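Local coordinates for protein citrate synthase (Metallosphaera sedula, PDB 6ABW) that probably catalyses the condensation of oxaloacetate with acetyl-CoA and water to give citrate and CoA in the tricarboxylic acid cycle, at residues 114-119 with 214-219. Numbering follows the deposited sequence.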
loop_
_atom_site.group_PDB
_atom_site.type_symbol
_atom_site.label_atom_id
_atom_site.label_comp_id
_atom_site.label_asym_id
_atom_site.label_seq_id
_atom_site.Cartn_x
_atom_site.Cartn_y
_atom_site.Cartn_z
ATOM N N ALA A 114 -5.564 -9.079 4.268
ATOM C CA ALA A 114 -5.806 -10.275 5.069
ATOM C C ALA A 114 -4.978 -11.457 4.647
ATOM O O ALA A 114 -4.440 -12.164 5.474
ATOM C CB ALA A 114 -7.298 -10.631 5.063
ATOM N N LEU A 115 -4.836 -11.683 3.356
ATOM C CA LEU A 115 -3.925 -12.700 2.819
ATOM C C LEU A 115 -2.488 -12.439 3.232
ATOM O O LEU A 115 -1.766 -13.352 3.560
ATOM C CB LEU A 115 -4.057 -12.794 1.307
ATOM C CG LEU A 115 -5.366 -13.290 0.689
ATOM C CD1 LEU A 115 -5.296 -13.076 -0.808
ATOM C CD2 LEU A 115 -5.554 -14.728 1.055
ATOM N N SER A 116 -2.054 -11.174 3.254
ATOM C CA SER A 116 -0.761 -10.874 3.744
ATOM C C SER A 116 -0.529 -11.290 5.217
ATOM O O SER A 116 0.528 -11.853 5.538
ATOM C CB SER A 116 -0.396 -9.425 3.454
ATOM O OG SER A 116 0.880 -9.074 3.920
ATOM N N SER A 117 -1.496 -11.047 6.074
ATOM C CA SER A 117 -1.429 -11.383 7.472
ATOM C C SER A 117 -1.403 -12.889 7.688
ATOM O O SER A 117 -0.770 -13.368 8.624
ATOM C CB SER A 117 -2.660 -10.784 8.172
ATOM O OG SER A 117 -2.544 -9.357 8.216
ATOM N N ILE A 118 -2.089 -13.641 6.831
ATOM C CA ILE A 118 -2.190 -15.098 6.969
ATOM C C ILE A 118 -0.993 -15.827 6.307
ATOM O O ILE A 118 -0.459 -16.767 6.895
ATOM C CB ILE A 118 -3.550 -15.545 6.390
ATOM C CG1 ILE A 118 -4.655 -14.985 7.270
ATOM C CG2 ILE A 118 -3.621 -17.049 6.223
ATOM C CD1 ILE A 118 -6.017 -15.022 6.661
ATOM N N TYR A 119 -0.612 -15.436 5.097
ATOM C CA TYR A 119 0.307 -16.149 4.252
ATOM C C TYR A 119 1.643 -15.486 4.053
ATOM O O TYR A 119 2.541 -16.111 3.453
ATOM C CB TYR A 119 -0.320 -16.370 2.891
ATOM C CG TYR A 119 -1.481 -17.307 2.819
ATOM C CD1 TYR A 119 -1.337 -18.655 3.167
ATOM C CD2 TYR A 119 -2.661 -16.888 2.313
ATOM C CE1 TYR A 119 -2.422 -19.509 3.106
ATOM C CE2 TYR A 119 -3.730 -17.756 2.189
ATOM C CZ TYR A 119 -3.590 -19.067 2.574
ATOM O OH TYR A 119 -4.685 -19.911 2.439
ATOM N N ILE A 214 5.404 -10.329 -0.287
ATOM C CA ILE A 214 4.817 -10.147 -1.599
ATOM C C ILE A 214 3.326 -9.796 -1.626
ATOM O O ILE A 214 2.877 -9.054 -2.487
ATOM C CB ILE A 214 5.197 -11.347 -2.522
ATOM C CG1 ILE A 214 5.079 -10.927 -3.964
ATOM C CG2 ILE A 214 4.374 -12.573 -2.167
ATOM C CD1 ILE A 214 5.922 -11.810 -4.913
ATOM N N TYR A 215 2.534 -10.327 -0.697
ATOM C CA TYR A 215 1.163 -9.951 -0.617
ATOM C C TYR A 215 0.967 -8.453 -0.271
ATOM O O TYR A 215 0.095 -7.799 -0.882
ATOM C CB TYR A 215 0.411 -10.799 0.399
ATOM C CG TYR A 215 0.207 -12.245 -0.063
ATOM C CD1 TYR A 215 1.174 -13.191 0.153
ATOM C CD2 TYR A 215 -0.945 -12.651 -0.727
ATOM C CE1 TYR A 215 1.032 -14.519 -0.280
ATOM C CE2 TYR A 215 -1.129 -13.958 -1.105
ATOM C CZ TYR A 215 -0.124 -14.902 -0.917
ATOM O OH TYR A 215 -0.285 -16.244 -1.355
ATOM N N SER A 216 1.803 -7.923 0.639
ATOM C CA SER A 216 1.767 -6.513 1.032
ATOM C C SER A 216 2.264 -5.624 -0.112
ATOM O O SER A 216 1.768 -4.519 -0.230
ATOM C CB SER A 216 2.519 -6.225 2.328
ATOM O OG SER A 216 1.609 -6.502 3.396
ATOM N N CYS A 217 3.193 -6.123 -0.932
ATOM C CA CYS A 217 3.550 -5.421 -2.162
ATOM C C CYS A 217 2.328 -5.239 -3.069
ATOM O O CYS A 217 2.096 -4.137 -3.563
ATOM C CB CYS A 217 4.720 -6.101 -2.878
ATOM S SG CYS A 217 6.221 -6.154 -1.875
ATOM N N VAL A 218 1.543 -6.296 -3.258
ATOM C CA VAL A 218 0.287 -6.185 -4.004
ATOM C C VAL A 218 -0.729 -5.263 -3.305
ATOM O O VAL A 218 -1.440 -4.525 -3.979
ATOM C CB VAL A 218 -0.288 -7.583 -4.362
ATOM C CG1 VAL A 218 -1.620 -7.472 -5.036
ATOM C CG2 VAL A 218 0.714 -8.246 -5.266
ATOM N N VAL A 219 -0.836 -5.282 -1.992
ATOM C CA VAL A 219 -1.714 -4.347 -1.265
ATOM C C VAL A 219 -1.377 -2.900 -1.645
ATOM O O VAL A 219 -2.290 -2.106 -1.975
ATOM C CB VAL A 219 -1.644 -4.526 0.264
ATOM C CG1 VAL A 219 -2.334 -3.430 1.034
ATOM C CG2 VAL A 219 -2.229 -5.837 0.589
#
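Tyr215 CG, anti to its carbonyl carbon (chi1 -71°), starts the ring toward helix 104-119, and Ser116 OG, anti to its backbone N (chi1 -180°), is set beside Ser216 OG. The two beta carbons touch, Ser116 CB lying 3.4 Å from Tyr215 CB, which is close for two carbons. Leu115 CB comes within 3.7 Å of Tyr215 CD2, Leu115 O stands over one ring face toward the rim, and Tyr119 CB approaches Tyr215 CE1 at 3.9 Å. Tyr215 OH makes a hydrogen bond to NH1 of Arg138 on helix 128-151, and Arg138 also forms a cation-pi interaction with the Tyr119 ring. An alanine in place of Tyr215 would probably open a gap beside Leu115 and Tyr119 and leave Arg138 without its phenol partner. Beside the ring, Ser116 OG and Ser216 OG lie 2.7 Å apart. Ser116 OG is hydrogen-bonded to Asp213 and to Lys226 of the second subunit, while Ser216 OG is hydrogen-bonded to Glu109 of that subunit. The segments run antiparallel at 170°, their axes 8.3 Å apart, in the mainly helical body of the citrate synthase fold at the dimer interface, away from the acetyl-CoA pocket. The chemistry is thus split: the tyrosine ring packs against Leu115 and Tyr119 carbons while Arg138 holds its hydroxyl, and two buried serine hydroxyls tie both helices to charged groups of the partner chain.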